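Side-chain contacts in Orf34 (Pseudomonas syringae pv. syringae, PDB 5KLP), which acetylates proteins on serine, threonine and lysine, including host tubulin, as an inositol hexakisphosphate-dependent effector that impairs the host microtubule network and immunity: residues N28-Y33 and F328-I333; L49-G54 and S186-M191; G283-E288 and E292-V297. The protein carries 10 engineered substitutions. All blocks are in the same frame, centred on the assembly; numbering follows the deposited sequence.

Interaction 1 of 3, residues N28-Y33 and F328-I333. With IHP (inositol hexakisphosphate), chain D.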
loop_
_atom_site.group_PDB
_atom_site.type_symbol
_atom_site.label_atom_id
_atom_site.label_comp_id
_atom_site.label_asym_id
_atom_site.label_seq_id
_atom_site.Cartn_x
_atom_site.Cartn_y
_atom_site.Cartn_z
ATOM N N ASN A 28 5.845 16.951 16.687
ATOM C CA ASN A 28 6.242 18.346 16.868
ATOM C C ASN A 28 6.307 19.142 15.553
ATOM O O ASN A 28 6.004 20.334 15.519
ATOM C CB ASN A 28 7.580 18.414 17.592
ATOM C CG ASN A 28 7.492 17.856 19.004
ATOM O OD1 ASN A 28 6.402 17.772 19.574
ATOM N ND2 ASN A 28 8.637 17.498 19.582
ATOM N N ASP A 29 6.721 18.483 14.478
ATOM C CA ASP A 29 6.774 19.124 13.172
ATOM C C ASP A 29 5.373 19.454 12.652
ATOM O O ASP A 29 5.178 20.472 11.991
ATOM C CB ASP A 29 7.522 18.245 12.168
ATOM C CG ASP A 29 9.019 18.215 12.424
ATOM O OD1 ASP A 29 9.526 19.135 13.098
ATOM O OD2 ASP A 29 9.692 17.281 11.936
ATOM N N LEU A 30 4.400 18.593 12.939
ATOM C CA LEU A 30 3.071 18.778 12.382
ATOM C C LEU A 30 2.250 19.776 13.198
ATOM O O LEU A 30 1.480 20.558 12.637
ATOM C CB LEU A 30 2.324 17.440 12.288
ATOM C CG LEU A 30 0.874 17.577 11.801
ATOM C CD1 LEU A 30 0.815 18.269 10.439
ATOM C CD2 LEU A 30 0.145 16.236 11.756
ATOM N N LYS A 31 2.451 19.768 14.515
ATOM C CA LYS A 31 1.621 20.532 15.437
ATOM C C LYS A 31 1.349 22.005 15.069
ATOM O O LYS A 31 0.190 22.422 15.080
ATOM C CB LYS A 31 2.239 20.458 16.834
ATOM C CG LYS A 31 1.304 20.868 17.943
ATOM C CD LYS A 31 1.694 20.187 19.235
ATOM C CE LYS A 31 1.808 18.693 19.033
ATOM N NZ LYS A 31 2.317 18.029 20.267
ATOM N N PRO A 32 2.391 22.794 14.738
ATOM C CA PRO A 32 2.088 24.195 14.401
ATOM C C PRO A 32 1.208 24.332 13.159
ATOM O O PRO A 32 0.399 25.254 13.092
ATOM C CB PRO A 32 3.475 24.820 14.170
ATOM C CG PRO A 32 4.355 23.687 13.859
ATOM C CD PRO A 32 3.835 22.521 14.648
ATOM N N TYR A 33 1.367 23.438 12.188
ATOM C CA TYR A 33 0.525 23.500 10.998
ATOM C C TYR A 33 -0.926 23.252 11.365
ATOM O O TYR A 33 -1.826 23.937 10.870
ATOM C CB TYR A 33 0.956 22.479 9.952
ATOM C CG TYR A 33 2.310 22.718 9.327
ATOM C CD1 TYR A 33 2.470 23.648 8.298
ATOM C CD2 TYR A 33 3.424 21.996 9.738
ATOM C CE1 TYR A 33 3.702 23.855 7.708
ATOM C CE2 TYR A 33 4.662 22.198 9.152
ATOM C CZ TYR A 33 4.794 23.128 8.141
ATOM O OH TYR A 33 6.025 23.330 7.563
ATOM N N PHE A 328 3.975 8.250 9.155
ATOM C CA PHE A 328 3.772 8.572 7.749
ATOM C C PHE A 328 2.522 9.457 7.572
ATOM O O PHE A 328 2.529 10.395 6.782
ATOM C CB PHE A 328 3.663 7.289 6.906
ATOM C CG PHE A 328 3.335 7.549 5.457
ATOM C CD1 PHE A 328 4.271 8.130 4.611
ATOM C CD2 PHE A 328 2.075 7.263 4.958
ATOM C CE1 PHE A 328 3.963 8.397 3.280
ATOM C CE2 PHE A 328 1.757 7.533 3.639
ATOM C CZ PHE A 328 2.704 8.101 2.795
ATOM N N ARG A 329 1.461 9.168 8.322
ATOM C CA ARG A 329 0.242 9.971 8.223
ATOM C C ARG A 329 0.508 11.423 8.627
ATOM O O ARG A 329 0.031 12.333 7.965
ATOM C CB ARG A 329 -0.890 9.382 9.069
ATOM C CG ARG A 329 -2.214 10.167 8.978
ATOM C CD ARG A 329 -3.369 9.325 9.549
ATOM N NE ARG A 329 -2.836 8.484 10.601
ATOM C CZ ARG A 329 -3.002 7.173 10.709
ATOM N NH1 ARG A 329 -3.744 6.482 9.852
ATOM N NH2 ARG A 329 -2.421 6.560 11.713
ATOM N N LEU A 330 1.259 11.624 9.708
ATOM C CA LEU A 330 1.643 12.959 10.153
ATOM C C LEU A 330 2.431 13.686 9.057
ATOM O O LEU A 330 2.242 14.877 8.813
ATOM C CB LEU A 330 2.474 12.868 11.437
ATOM C CG LEU A 330 1.779 12.164 12.615
ATOM C CD1 LEU A 330 2.671 12.158 13.847
ATOM C CD2 LEU A 330 0.438 12.816 12.944
ATOM N N GLN A 331 3.330 12.954 8.408
ATOM C CA GLN A 331 4.124 13.492 7.312
ATOM C C GLN A 331 3.247 13.965 6.154
ATOM O O GLN A 331 3.475 15.043 5.586
ATOM C CB GLN A 331 5.113 12.437 6.818
ATOM C CG GLN A 331 5.730 12.749 5.481
ATOM C CD GLN A 331 6.561 11.589 4.958
ATOM O OE1 GLN A 331 7.673 11.341 5.432
ATOM N NE2 GLN A 331 6.000 10.841 4.007
ATOM N N GLU A 332 2.239 13.165 5.811
ATOM C CA GLU A 332 1.362 13.499 4.693
ATOM C C GLU A 332 0.486 14.723 4.985
ATOM O O GLU A 332 0.300 15.576 4.128
ATOM C CB GLU A 332 0.495 12.303 4.337
ATOM C CG GLU A 332 1.326 11.149 3.819
ATOM C CD GLU A 332 2.269 11.601 2.723
ATOM O OE1 GLU A 332 1.785 11.775 1.579
ATOM O OE2 GLU A 332 3.479 11.794 3.004
ATOM N N ILE A 333 -0.046 14.793 6.197
ATOM C CA ILE A 333 -0.885 15.930 6.590
ATOM C C ILE A 333 -0.052 17.203 6.582
ATOM O O ILE A 333 -0.474 18.241 6.045
ATOM C CB ILE A 333 -1.511 15.686 7.966
ATOM C CG1 ILE A 333 -2.423 14.457 7.894
ATOM C CG2 ILE A 333 -2.279 16.916 8.449
ATOM C CD1 ILE A 333 -3.005 14.049 9.214
HETATM C C1 IHP D . 10.651 11.501 2.760
HETATM C C2 IHP D . 9.810 10.186 3.091
HETATM C C3 IHP D . 9.942 9.410 4.457
HETATM C C4 IHP D . 11.071 9.994 5.428
HETATM C C5 IHP D . 12.168 10.848 4.820
HETATM C C6 IHP D . 11.439 11.944 4.056
HETATM O O11 IHP D . 11.400 11.370 1.695
HETATM P P1 IHP D . 11.434 12.248 0.248
HETATM O O21 IHP D . 11.668 11.302 -0.928
HETATM O O31 IHP D . 12.583 13.262 0.285
HETATM O O41 IHP D . 10.166 13.029 -0.051
HETATM O O12 IHP D . 9.762 9.298 2.040
HETATM P P2 IHP D . 8.255 9.011 1.347
HETATM O O22 IHP D . 7.675 10.331 0.800
HETATM O O32 IHP D . 8.262 7.974 0.218
HETATM O O42 IHP D . 7.279 8.565 2.463
HETATM O O13 IHP D . 10.182 8.198 4.148
HETATM P P3 IHP D . 9.417 6.713 4.375
HETATM O O23 IHP D . 8.010 6.522 3.808
HETATM O O33 IHP D . 10.417 5.958 3.501
HETATM O O43 IHP D . 9.447 6.209 5.814
HETATM O O14 IHP D . 11.618 9.036 6.189
HETATM P P4 IHP D . 11.158 8.749 7.718
HETATM O O24 IHP D . 9.857 7.946 7.774
HETATM O O34 IHP D . 12.251 8.016 8.522
HETATM O O44 IHP D . 10.897 10.073 8.460
HETATM O O15 IHP D . 13.141 10.196 4.164
HETATM P P5 IHP D . 14.754 10.113 4.714
HETATM O O25 IHP D . 14.855 10.585 6.169
HETATM O O35 IHP D . 15.280 8.652 4.660
HETATM O O45 IHP D . 15.701 10.983 3.882
HETATM O O16 IHP D . 12.265 12.951 3.781
HETATM P P6 IHP D . 11.841 14.531 3.756
HETATM O O26 IHP D . 10.820 14.823 4.854
HETATM O O36 IHP D . 13.064 15.443 3.961
HETATM O O46 IHP D . 11.224 14.906 2.404
#
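Leu30 packs on Leu330, while the Phe328 ring, on the ligand side of Leu330's helix, carries Glu332 CG over one face, 3.5 Å above the plane and offset toward the rim. Oxygen O42 of inositol hexakisphosphate lies at the edge of this ring, near its plane, while the Tyr33 ring has Leu30 O in plane at its edge. The motif is a helix–helix pairing of the chain's two ends, helix 21-36 against helix 324-340, beside the cofactor of this allosteric YopJ-family acetyltransferase. All three residues that touch across it are buried and apolar. Leu30 reaches over with CG anti to its own N (chi1 176°), so both methyls face helix 324-340. Its CD2 meets Leu330 CD2 at 3.6 Å, the two side chains crossing at about a right angle, and its CD1 lies 3.9 Å from Ile333 CG2. Leu330 and Ile333 also pack on helix 40-53, through Ala52 and Ala48 respectively, which makes the apolar seam three-helical. Facing away from Leu30, the same helix turn serves the ligand through Gln331, while Glu332 OE2 is salt-bridged to Arg335. Two bonds together hold the Gln331 amide in its rotation: NE2 donates to Glu332 OE2, which lies in the amide plane, at 2.9 Å (171°), and to O42 of the ligand at 3.0 Å (165°).

Interaction 2 of 3, residues L49-G54 and S186-M191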
loop_
_atom_site.group_PDB
_atom_site.type_symbol
_atom_site.label_atom_id
_atom_site.label_comp_id
_atom_site.label_asym_id
_atom_site.label_seq_id
_atom_site.Cartn_x
_atom_site.Cartn_y
_atom_site.Cartn_z
ATOM N N LEU A 49 -2.681 13.352 15.237
ATOM C CA LEU A 49 -1.747 13.709 16.298
ATOM C C LEU A 49 -2.064 12.925 17.560
ATOM O O LEU A 49 -1.174 12.342 18.174
ATOM C CB LEU A 49 -1.787 15.216 16.579
ATOM C CG LEU A 49 -1.076 16.109 15.556
ATOM C CD1 LEU A 49 -1.406 17.573 15.806
ATOM C CD2 LEU A 49 0.424 15.894 15.629
ATOM N N ASP A 50 -3.345 12.902 17.921
ATOM C CA ASP A 50 -3.809 12.151 19.073
ATOM C C ASP A 50 -3.451 10.676 18.942
ATOM O O ASP A 50 -2.999 10.055 19.901
ATOM C CB ASP A 50 -5.327 12.296 19.245
ATOM C CG ASP A 50 -5.747 13.710 19.607
ATOM O OD1 ASP A 50 -4.882 14.508 20.027
ATOM O OD2 ASP A 50 -6.949 14.019 19.479
ATOM N N ARG A 51 -3.644 10.120 17.749
ATOM C CA ARG A 51 -3.329 8.709 17.512
ATOM C C ARG A 51 -1.850 8.414 17.689
ATOM O O ARG A 51 -1.475 7.423 18.316
ATOM C CB ARG A 51 -3.773 8.286 16.111
ATOM C CG ARG A 51 -3.449 6.833 15.755
ATOM C CD ARG A 51 -4.073 6.487 14.418
ATOM N NE ARG A 51 -3.844 5.108 13.985
ATOM C CZ ARG A 51 -4.588 4.068 14.353
ATOM N NH1 ARG A 51 -5.608 4.231 15.186
ATOM N NH2 ARG A 51 -4.304 2.859 13.892
ATOM N N ALA A 52 -1.004 9.265 17.123
ATOM C CA ALA A 52 0.434 9.062 17.245
ATOM C C ALA A 52 0.866 9.270 18.699
ATOM O O ALA A 52 1.887 8.740 19.117
ATOM C CB ALA A 52 1.203 9.995 16.318
ATOM N N SER A 53 0.098 10.060 19.449
ATOM C CA SER A 53 0.421 10.360 20.847
ATOM C C SER A 53 -0.056 9.273 21.799
ATOM O O SER A 53 0.328 9.255 22.962
ATOM C CB SER A 53 -0.202 11.688 21.276
ATOM O OG SER A 53 0.302 12.752 20.505
ATOM N N GLY A 54 -0.910 8.386 21.303
ATOM C CA GLY A 54 -1.513 7.356 22.128
ATOM C C GLY A 54 -2.852 7.764 22.714
ATOM O O GLY A 54 -3.064 7.672 23.922
ATOM N N SER A 186 -6.475 -3.581 9.407
ATOM C CA SER A 186 -6.923 -2.921 8.191
ATOM C C SER A 186 -7.273 -1.458 8.457
ATOM O O SER A 186 -7.734 -0.751 7.564
ATOM C CB SER A 186 -8.101 -3.677 7.577
ATOM O OG SER A 186 -7.632 -4.873 6.965
ATOM N N ASP A 187 -7.001 -0.986 9.668
ATOM C CA ASP A 187 -7.356 0.398 10.022
ATOM C C ASP A 187 -6.494 1.461 9.337
ATOM O O ASP A 187 -6.921 2.613 9.185
ATOM C CB ASP A 187 -7.239 0.617 11.537
ATOM C CG ASP A 187 -8.010 -0.404 12.346
ATOM O OD1 ASP A 187 -8.974 -0.990 11.812
ATOM O OD2 ASP A 187 -7.655 -0.607 13.529
ATOM N N ASP A 188 -5.290 1.078 8.920
ATOM C CA ASP A 188 -4.359 2.028 8.307
ATOM C C ASP A 188 -4.130 1.785 6.817
ATOM O O ASP A 188 -3.191 2.326 6.235
ATOM C CB ASP A 188 -3.011 2.007 9.043
ATOM C CG ASP A 188 -3.132 2.395 10.512
ATOM O OD1 ASP A 188 -3.617 3.506 10.825
ATOM O OD2 ASP A 188 -2.762 1.567 11.367
ATOM N N CYS A 189 -5.006 1.010 6.190
ATOM C CA CYS A 189 -4.745 0.545 4.837
ATOM C C CYS A 189 -4.677 1.676 3.822
ATOM O O CYS A 189 -3.969 1.572 2.828
ATOM C CB CYS A 189 -5.815 -0.475 4.432
ATOM S SG CYS A 189 -5.396 -2.149 5.018
ATOM N N VAL A 190 -5.377 2.773 4.081
ATOM C CA VAL A 190 -5.262 3.910 3.194
ATOM C C VAL A 190 -3.843 4.473 3.227
ATOM O O VAL A 190 -3.302 4.826 2.188
ATOM C CB VAL A 190 -6.251 5.023 3.546
ATOM C CG1 VAL A 190 -6.058 6.206 2.628
ATOM C CG2 VAL A 190 -7.694 4.516 3.451
HETATM N N MSE A 191 -3.252 4.566 4.419
HETATM C CA MSE A 191 -1.902 5.105 4.559
HETATM C C MSE A 191 -0.877 4.152 3.926
HETATM O O MSE A 191 0.058 4.609 3.264
HETATM C CB MSE A 191 -1.565 5.362 6.033
HETATM C CG MSE A 191 -2.240 6.618 6.608
HETATM SE SE MSE A 191 -1.814 8.224 5.516
HETATM C CE MSE A 191 -3.570 8.457 4.657
#
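Arg51 and Asp188 reach for each other from opposite directions and meet in a salt bridge, although Arg51 CA and Asp188 CA are 11.4 Å apart. The arginine is drawn out straight, with CG anti to the backbone N (chi1 178°), and across this contact one nitrogen, NH2, makes the bonds. The Arg51 NH2 to Asp188 OD2 hydrogen bond measures 3.2 Å, the donor on the syn side and somewhat out of the carboxylate plane. The bond from Arg51 NH2 to Asp188 OD1, also 3.2 Å, is weak and bent (122°). With the two planes turned 61° apart, this is no flat, two-pronged pairing. The close part is the buried Asp188 carboxylate, whose OD1 has a stronger partner in Arg329. Arg51 NE in turn is salt-bridged to Asp326, so the alternating carboxylates probably offset the closeness of the two guanidinium groups. The looser side is the exposed Asp187, which brings only CB to 4.4 Å from Arg51 NH2 and keeps OD2 at 4.8 Å, probably at most a weak, long-range attraction. Asp188 holds the N-cap without a side-chain capping bond, and active-site Cys189 follows as the first helical residue. The contact therefore ties the end of helix 40-53 to the start of helix 189-202, with helix 324-340 supplying Asp326 and Arg329 and helix 61-79 placing Phe61 against Arg51.

Interaction 3 of 3, residues G283-E288 and E292-V297. With IHP (inositol hexakisphosphate), chain D.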
loop_
_atom_site.group_PDB
_atom_site.type_symbol
_atom_site.label_atom_id
_atom_site.label_comp_id
_atom_site.label_asym_id
_atom_site.label_seq_id
_atom_site.Cartn_x
_atom_site.Cartn_y
_atom_site.Cartn_z
ATOM N N GLY A 283 19.350 -4.570 4.019
ATOM C CA GLY A 283 20.193 -3.406 3.811
ATOM C C GLY A 283 19.676 -2.142 4.470
ATOM O O GLY A 283 18.758 -2.177 5.284
ATOM N N ARG A 284 20.270 -1.017 4.092
ATOM C CA ARG A 284 19.877 0.293 4.595
ATOM C C ARG A 284 18.489 0.689 4.098
ATOM O O ARG A 284 18.177 0.516 2.925
ATOM C CB ARG A 284 20.922 1.335 4.176
ATOM C CG ARG A 284 20.651 2.728 4.687
ATOM C CD ARG A 284 21.541 3.779 4.016
ATOM N NE ARG A 284 21.587 5.015 4.795
ATOM C CZ ARG A 284 22.693 5.581 5.261
ATOM N NH1 ARG A 284 23.872 5.025 5.024
ATOM N NH2 ARG A 284 22.616 6.710 5.956
ATOM N N VAL A 285 17.655 1.235 4.979
ATOM C CA VAL A 285 16.319 1.644 4.552
ATOM C C VAL A 285 16.100 3.158 4.611
ATOM O O VAL A 285 15.104 3.651 4.100
ATOM C CB VAL A 285 15.214 0.941 5.384
ATOM C CG1 VAL A 285 15.273 -0.580 5.174
ATOM C CG2 VAL A 285 15.319 1.299 6.859
ATOM N N ASN A 286 17.035 3.902 5.194
ATOM C CA ASN A 286 16.937 5.357 5.154
ATOM C C ASN A 286 17.874 5.945 4.105
ATOM O O ASN A 286 18.815 5.289 3.686
ATOM C CB ASN A 286 17.243 5.966 6.523
ATOM C CG ASN A 286 18.687 5.779 6.941
ATOM O OD1 ASN A 286 19.372 4.871 6.476
ATOM N ND2 ASN A 286 19.167 6.670 7.804
ATOM N N SER A 287 17.619 7.178 3.674
ATOM C CA SER A 287 18.423 7.755 2.600
ATOM C C SER A 287 19.861 7.996 3.067
ATOM O O SER A 287 20.128 8.124 4.266
ATOM C CB SER A 287 17.809 9.061 2.100
ATOM O OG SER A 287 17.840 10.057 3.111
ATOM N N GLU A 288 20.778 8.062 2.107
ATOM C CA GLU A 288 22.206 8.127 2.407
ATOM C C GLU A 288 22.617 9.463 3.019
ATOM O O GLU A 288 23.686 9.574 3.625
ATOM C CB GLU A 288 23.029 7.839 1.153
ATOM C CG GLU A 288 22.803 6.438 0.595
ATOM C CD GLU A 288 23.613 5.368 1.325
ATOM O OE1 GLU A 288 23.874 5.529 2.536
ATOM O OE2 GLU A 288 23.976 4.351 0.696
ATOM N N GLU A 292 24.073 8.209 10.200
ATOM C CA GLU A 292 24.067 6.800 10.570
ATOM C C GLU A 292 22.984 6.031 9.805
ATOM O O GLU A 292 21.811 6.424 9.766
ATOM C CB GLU A 292 23.896 6.651 12.091
ATOM C CG GLU A 292 23.045 5.441 12.553
ATOM C CD GLU A 292 23.179 5.134 14.044
ATOM O OE1 GLU A 292 24.155 5.603 14.670
ATOM O OE2 GLU A 292 22.320 4.398 14.581
ATOM N N ALA A 293 23.401 4.933 9.183
ATOM C CA ALA A 293 22.486 4.058 8.469
ATOM C C ALA A 293 21.498 3.389 9.410
ATOM O O ALA A 293 21.752 3.227 10.604
ATOM C CB ALA A 293 23.252 3.010 7.686
ATOM N N GLU A 294 20.372 2.981 8.845
ATOM C CA GLU A 294 19.303 2.373 9.611
ATOM C C GLU A 294 18.750 1.210 8.803
ATOM O O GLU A 294 18.444 1.364 7.619
ATOM C CB GLU A 294 18.220 3.417 9.918
ATOM C CG GLU A 294 17.019 2.904 10.670
ATOM C CD GLU A 294 16.113 4.031 11.154
ATOM O OE1 GLU A 294 15.578 4.796 10.317
ATOM O OE2 GLU A 294 15.929 4.140 12.384
ATOM N N ASN A 295 18.666 0.034 9.418
ATOM C CA ASN A 295 18.048 -1.101 8.748
ATOM C C ASN A 295 16.623 -1.298 9.251
ATOM O O ASN A 295 16.162 -0.580 10.135
ATOM C CB ASN A 295 18.886 -2.382 8.920
ATOM C CG ASN A 295 19.020 -2.829 10.372
ATOM O OD1 ASN A 295 18.085 -2.734 11.165
ATOM N ND2 ASN A 295 20.197 -3.348 10.714
ATOM N N LEU A 296 15.940 -2.285 8.686
ATOM C CA LEU A 296 14.533 -2.522 8.975
ATOM C C LEU A 296 14.251 -2.760 10.467
ATOM O O LEU A 296 13.288 -2.230 11.013
ATOM C CB LEU A 296 14.057 -3.713 8.147
ATOM C CG LEU A 296 12.633 -3.777 7.629
ATOM C CD1 LEU A 296 12.208 -2.460 6.972
ATOM C CD2 LEU A 296 12.547 -4.942 6.647
ATOM N N VAL A 297 15.074 -3.565 11.130
ATOM C CA VAL A 297 14.842 -3.799 12.551
ATOM C C VAL A 297 15.090 -2.530 13.385
ATOM O O VAL A 297 14.326 -2.218 14.295
ATOM C CB VAL A 297 15.705 -4.957 13.068
ATOM C CG1 VAL A 297 15.737 -4.954 14.581
ATOM C CG2 VAL A 297 15.144 -6.291 12.539
HETATM C C1 IHP D . 10.651 11.501 2.760
HETATM C C2 IHP D . 9.810 10.186 3.091
HETATM C C3 IHP D . 9.942 9.410 4.457
HETATM C C4 IHP D . 11.071 9.994 5.428
HETATM C C5 IHP D . 12.168 10.848 4.820
HETATM C C6 IHP D . 11.439 11.944 4.056
HETATM O O11 IHP D . 11.400 11.370 1.695
HETATM P P1 IHP D . 11.434 12.248 0.248
HETATM O O21 IHP D . 11.668 11.302 -0.928
HETATM O O31 IHP D . 12.583 13.262 0.285
HETATM O O41 IHP D . 10.166 13.029 -0.051
HETATM O O12 IHP D . 9.762 9.298 2.040
HETATM P P2 IHP D . 8.255 9.011 1.347
HETATM O O22 IHP D . 7.675 10.331 0.800
HETATM O O32 IHP D . 8.262 7.974 0.218
HETATM O O42 IHP D . 7.279 8.565 2.463
HETATM O O13 IHP D . 10.182 8.198 4.148
HETATM P P3 IHP D . 9.417 6.713 4.375
HETATM O O23 IHP D . 8.010 6.522 3.808
HETATM O O33 IHP D . 10.417 5.958 3.501
HETATM O O43 IHP D . 9.447 6.209 5.814
HETATM O O14 IHP D . 11.618 9.036 6.189
HETATM P P4 IHP D . 11.158 8.749 7.718
HETATM O O24 IHP D . 9.857 7.946 7.774
HETATM O O34 IHP D . 12.251 8.016 8.522
HETATM O O44 IHP D . 10.897 10.073 8.460
HETATM O O15 IHP D . 13.141 10.196 4.164
HETATM P P5 IHP D . 14.754 10.113 4.714
HETATM O O25 IHP D . 14.855 10.585 6.169
HETATM O O35 IHP D . 15.280 8.652 4.660
HETATM O O45 IHP D . 15.701 10.983 3.882
HETATM O O16 IHP D . 12.265 12.951 3.781
HETATM P P6 IHP D . 11.841 14.531 3.756
HETATM O O26 IHP D . 10.820 14.823 4.854
HETATM O O36 IHP D . 13.064 15.443 3.961
HETATM O O46 IHP D . 11.224 14.906 2.404
HETATM O O HOH W 1 17.174 -3.842 6.648
HETATM O O HOH W 2 16.913 7.876 9.457
#
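The backbones of Val285 and Glu294 are joined by a short hydrogen bond, Val285 N to Glu294 O at 2.8 Å, where the touching parts, 283-286 and 292-296, run 115° apart on the two arms of a compact loop. Around it, side chains tie the arms together. Asn286 turns its amide across the gap by placing CG between its own N and carbonyl carbon (chi1 67°). Its OD1 takes a weak bond from Glu294 N at 3.2 Å, and its ND2 gives a weak one to Glu292 O at 3.3 Å, so both ends of one amide hold neighbouring backbone groups. Arg284 lays its guanidinium flat against Ala293, whose CA sits 3.5 Å above the centre of one face; Glu288 CA covers the opposite face. Weak bonds from Arg284 NE to Asn286 OD1 and O may limit its rotation. On the other flank Val285 CG1 meets Leu296 CD1 at 4.0 Å, and a water links Gly283 O to Leu296 N. Asn295 OD1, at the N-cap of helix 296-302, accepts from Gln298 N, while the carboxylate of Glu294 is salt-bridged to Arg22, a ligand-binding residue. Past the crossing, Ser287 offers its N to O35 of inositol hexakisphosphate at 2.9 Å (171°), and its OG lies beside O45 of the same phosphate. The loop shape rests on one short bond and several weak ones, consistent with Ser287 being positioned to receive a phosphate.

In the fold
Interaction 1 is core, apolar between its helices; interaction 2 is partly buried and ionic; interaction 3 is a partly exposed loop held by backbone and amide bonds. Helix 324-340 unites the first two: Arg329, in a segment of interaction 1, salt-bridges Asp188 of interaction 2, and Phe328 packs on the backbone of Met191. Their centres lie about 12 Å apart. Interaction 3 stands off, its centre about 22 Å from that of interaction 1 and with no direct touch, yet both reach inositol hexakisphosphate, through Gln331 and Ser287. The cofactor thus bridges helix 324-340, and helix 21-36 through Lys26, to the 283-295 loop, while interaction 2 extends the helical side to the active-site helix.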